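Local atomic coordinates of cytoplasmic protein (Bacillus cereus, PDB entry 2O3L), a protein that is of unknown function; this chain, most of a DUF1048-family protein, folds as a small all-helical left-handed superhelix. Residues A[18-23]-A[59-64]. Residues are numbered along the deposited sequence; the frame is centred on the assembly and turned at random.
Sequences QFVFKK and QVLDIT
In this left-handed superhelix, Val-20 on the long helix 15-31 packs against Val-60, Leu-61 and Thr-64 of the short helix 60-64. The axes of 18-23 and 60-64 run in roughly the same direction, 31° apart, and approach to 10.7 Å, a gap spanned by side chains alone. Val-20 splits its methyls between the partners. A chi1 of 172° swings CG1 of Val-20 opposite the main-chain nitrogen, where it meets CG2 of Thr-64 tip to tip at 3.9 Å, while CG2 of Val-20 lies 3.7 Å from CG1 of Val-60. The two valines lie side by side and point in opposing directions, and the second methyl of Val-60, CG2, comes within 3.9 Å of CG1 of Val-20. From the more exposed margin, Leu-61 slants across to put CD2 4.1 Å from CG2 of Val-20. Thr-64 offers only its methyl here; its OG1 is hydrogen-bonded outside the two segments. The seam is therefore wholly apolar and mostly buried. Helix 36-56 adds Phe-50, which touches both Val-60 and Thr-64, and Tyr-17 of helix 15-31 packs on Val-60. Helix 68-82 also reaches the contact, with Val-68 against Leu-61 and Phe-71 against Thr-64.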
ATOM      1  N   GLN A  18      -7.341   0.946  -6.189  1.00 40.24           N
ATOM      2  CA  GLN A  18      -8.053   1.065  -4.933  1.00 41.54           C
ATOM      3  C   GLN A  18      -8.283  -0.276  -4.270  1.00 42.44           C
ATOM      4  O   GLN A  18      -8.120  -0.370  -3.054  1.00 40.14           O
ATOM      5  CB  GLN A  18      -9.380   1.781  -5.105  1.00 42.02           C
ATOM      6  CG  GLN A  18      -9.185   3.244  -5.559  1.00 40.29           C
ATOM      7  CD  GLN A  18     -10.504   3.974  -5.639  1.00 49.24           C
ATOM      8  OE1 GLN A  18     -11.296   3.898  -4.721  1.00 43.74           O
ATOM      9  NE2 GLN A  18     -10.753   4.660  -6.752  1.00 43.76           N
ATOM     10  N   PHE A  19      -8.654  -1.300  -5.049  1.00 38.73           N
ATOM     11  CA  PHE A  19      -9.033  -2.584  -4.455  1.00 37.19           C
ATOM     12  C   PHE A  19      -7.781  -3.247  -3.909  1.00 36.29           C
ATOM     13  O   PHE A  19      -7.761  -3.814  -2.796  1.00 36.72           O
ATOM     14  CB  PHE A  19      -9.724  -3.462  -5.488  1.00 40.15           C
ATOM     15  CG  PHE A  19     -10.266  -4.735  -4.928  1.00 41.96           C
ATOM     16  CD1 PHE A  19     -11.377  -4.723  -4.104  1.00 47.89           C
ATOM     17  CD2 PHE A  19      -9.663  -5.955  -5.231  1.00 53.24           C
ATOM     18  CE1 PHE A  19     -11.903  -5.915  -3.565  1.00 50.40           C
ATOM     19  CE2 PHE A  19     -10.156  -7.150  -4.695  1.00 48.56           C
ATOM     20  CZ  PHE A  19     -11.303  -7.128  -3.866  1.00 51.55           C
ATOM     21  N   VAL A  20      -6.708  -3.145  -4.680  1.00 36.91           N
ATOM     22  CA  VAL A  20      -5.454  -3.740  -4.292  1.00 37.71           C
ATOM     23  C   VAL A  20      -4.855  -3.047  -3.056  1.00 41.75           C
ATOM     24  O   VAL A  20      -4.354  -3.720  -2.180  1.00 39.29           O
ATOM     25  CB  VAL A  20      -4.472  -3.769  -5.439  1.00 39.47           C
ATOM     26  CG1 VAL A  20      -3.082  -4.229  -4.959  1.00 41.30           C
ATOM     27  CG2 VAL A  20      -5.014  -4.739  -6.503  1.00 42.54           C
ATOM     28  N   PHE A  21      -4.921  -1.722  -3.011  1.00 37.62           N
ATOM     29  CA  PHE A  21      -4.546  -1.009  -1.819  1.00 41.44           C
ATOM     30  C   PHE A  21      -5.312  -1.491  -0.573  1.00 38.86           C
ATOM     31  O   PHE A  21      -4.724  -1.664   0.475  1.00 39.44           O
ATOM     32  CB  PHE A  21      -4.729   0.512  -1.964  1.00 40.30           C
ATOM     33  CG  PHE A  21      -4.309   1.249  -0.727  1.00 41.56           C
ATOM     34  CD1 PHE A  21      -2.978   1.519  -0.496  1.00 49.86           C
ATOM     35  CD2 PHE A  21      -5.232   1.553   0.264  1.00 47.53           C
ATOM     36  CE1 PHE A  21      -2.573   2.105   0.675  1.00 46.42           C
ATOM     37  CE2 PHE A  21      -4.842   2.176   1.413  1.00 47.08           C
ATOM     38  CZ  PHE A  21      -3.497   2.438   1.630  1.00 44.87           C
ATOM     39  N   LYS A  22      -6.624  -1.610  -0.699  1.00 39.43           N
ATOM     40  CA  LYS A  22      -7.472  -2.101   0.375  1.00 41.28           C
ATOM     41  C   LYS A  22      -7.080  -3.513   0.816  1.00 40.53           C
ATOM     42  O   LYS A  22      -7.069  -3.814   2.014  1.00 38.30           O
ATOM     43  CB  LYS A  22      -8.914  -2.107  -0.099  1.00 40.09           C
ATOM     44  CG  LYS A  22      -9.880  -2.617   0.942  1.00 46.47           C
ATOM     45  CD  LYS A  22     -11.358  -2.443   0.527  1.00 48.34           C
ATOM     46  CE  LYS A  22     -11.822  -3.461  -0.489  1.00 55.30           C
ATOM     47  NZ  LYS A  22     -13.282  -3.403  -0.499  1.00 68.70           N
ATOM     48  N   LYS A  23      -6.759  -4.366  -0.153  1.00 40.75           N
ATOM     49  CA  LYS A  23      -6.295  -5.728   0.151  1.00 40.27           C
ATOM     50  C   LYS A  23      -5.013  -5.679   1.037  1.00 37.42           C
ATOM     51  O   LYS A  23      -4.940  -6.315   2.046  1.00 39.06           O
ATOM     52  CB  LYS A  23      -6.079  -6.536  -1.126  1.00 38.88           C
ATOM     53  CG  LYS A  23      -7.337  -7.052  -1.815  1.00 38.00           C
ATOM     54  CD  LYS A  23      -7.067  -7.791  -3.142  1.00 37.62           C
ATOM     55  CE  LYS A  23      -6.093  -8.975  -3.017  1.00 44.49           C
ATOM     56  NZ  LYS A  23      -6.038  -9.945  -4.196  1.00 42.01           N
ATOM     57  N   GLN A  59      -0.279  -0.912 -14.813  1.00 41.73           N
ATOM     58  CA  GLN A  59      -1.355  -1.614 -14.133  0.50 43.86           C
ATOM     59  C   GLN A  59      -0.891  -1.997 -12.712  1.00 43.03           C
ATOM     60  O   GLN A  59       0.266  -2.362 -12.503  1.00 41.01           O
ATOM     61  CB  GLN A  59      -1.761  -2.855 -14.949  0.50 43.84           C
ATOM     62  CG  GLN A  59      -2.420  -2.525 -16.315  0.50 52.21           C
ATOM     63  CD  GLN A  59      -3.840  -1.999 -16.187  0.50 50.86           C
ATOM     64  OE1 GLN A  59      -4.541  -2.300 -15.227  0.50 67.13           O
ATOM     65  NE2 GLN A  59      -4.264  -1.214 -17.154  0.50 56.36           N
ATOM     66  N   VAL A  60      -1.811  -1.943 -11.738  1.00 42.52           N
ATOM     67  CA  VAL A  60      -1.441  -2.188 -10.367  1.00 40.90           C
ATOM     68  C   VAL A  60      -0.750  -3.527 -10.138  1.00 41.63           C
ATOM     69  O   VAL A  60       0.235  -3.591  -9.413  1.00 44.62           O
ATOM     70  CB  VAL A  60      -2.601  -1.931  -9.348  1.00 43.39           C
ATOM     71  CG1 VAL A  60      -3.689  -2.977  -9.467  1.00 40.96           C
ATOM     72  CG2 VAL A  60      -2.013  -1.869  -7.924  1.00 45.57           C
ATOM     73  N   LEU A  61      -1.195  -4.582 -10.805  1.00 41.84           N
ATOM     74  CA  LEU A  61      -0.583  -5.892 -10.597  1.00 40.07           C
ATOM     75  C   LEU A  61       0.801  -6.057 -11.170  1.00 37.22           C
ATOM     76  O   LEU A  61       1.482  -7.049 -10.845  1.00 38.06           O
ATOM     77  CB  LEU A  61      -1.499  -7.023 -11.070  1.00 40.07           C
ATOM     78  CG  LEU A  61      -2.821  -7.137 -10.262  1.00 45.81           C
ATOM     79  CD1 LEU A  61      -3.640  -8.301 -10.859  1.00 47.48           C
ATOM     80  CD2 LEU A  61      -2.694  -7.312  -8.714  1.00 40.03           C
ATOM     81  N   ASP A  62       1.211  -5.154 -12.048  1.00 38.82           N
ATOM     82  CA  ASP A  62       2.640  -5.025 -12.442  1.00 42.47           C
ATOM     83  C   ASP A  62       3.496  -4.629 -11.212  1.00 40.17           C
ATOM     84  O   ASP A  62       4.674  -4.973 -11.106  1.00 39.67           O
ATOM     85  CB  ASP A  62       2.864  -3.919 -13.512  1.00 44.27           C
ATOM     86  CG  ASP A  62       2.221  -4.221 -14.906  1.00 53.08           C
ATOM     87  OD1 ASP A  62       1.537  -5.233 -15.050  1.00 48.24           O
ATOM     88  OD2 ASP A  62       2.421  -3.416 -15.864  1.00 56.63           O
ATOM     89  N   ILE A  63       2.917  -3.808 -10.354  1.00 38.54           N
ATOM     90  CA  ILE A  63       3.608  -3.338  -9.172  1.00 40.55           C
ATOM     91  C   ILE A  63       3.675  -4.449  -8.115  1.00 38.11           C
ATOM     92  O   ILE A  63       4.740  -4.790  -7.657  1.00 36.47           O
ATOM     93  CB  ILE A  63       2.949  -2.050  -8.611  1.00 41.26           C
ATOM     94  CG1 ILE A  63       2.840  -1.012  -9.735  1.00 40.13           C
ATOM     95  CG2 ILE A  63       3.751  -1.540  -7.357  1.00 42.90           C
ATOM     96  CD1 ILE A  63       2.261   0.298  -9.306  1.00 45.12           C
ATOM     97  N   THR A  64       2.534  -5.039  -7.786  1.00 36.95           N
ATOM     98  CA  THR A  64       2.448  -5.998  -6.713  1.00 38.13           C
ATOM     99  C   THR A  64       2.777  -7.431  -7.079  1.00 38.74           C
ATOM    100  O   THR A  64       3.152  -8.209  -6.205  1.00 40.10           O
ATOM    101  CB  THR A  64       1.055  -5.983  -6.074  1.00 37.73           C
ATOM    102  OG1 THR A  64       0.079  -6.385  -7.030  1.00 38.48           O
ATOM    103  CG2 THR A  64       0.713  -4.595  -5.547  1.00 42.15           C
TER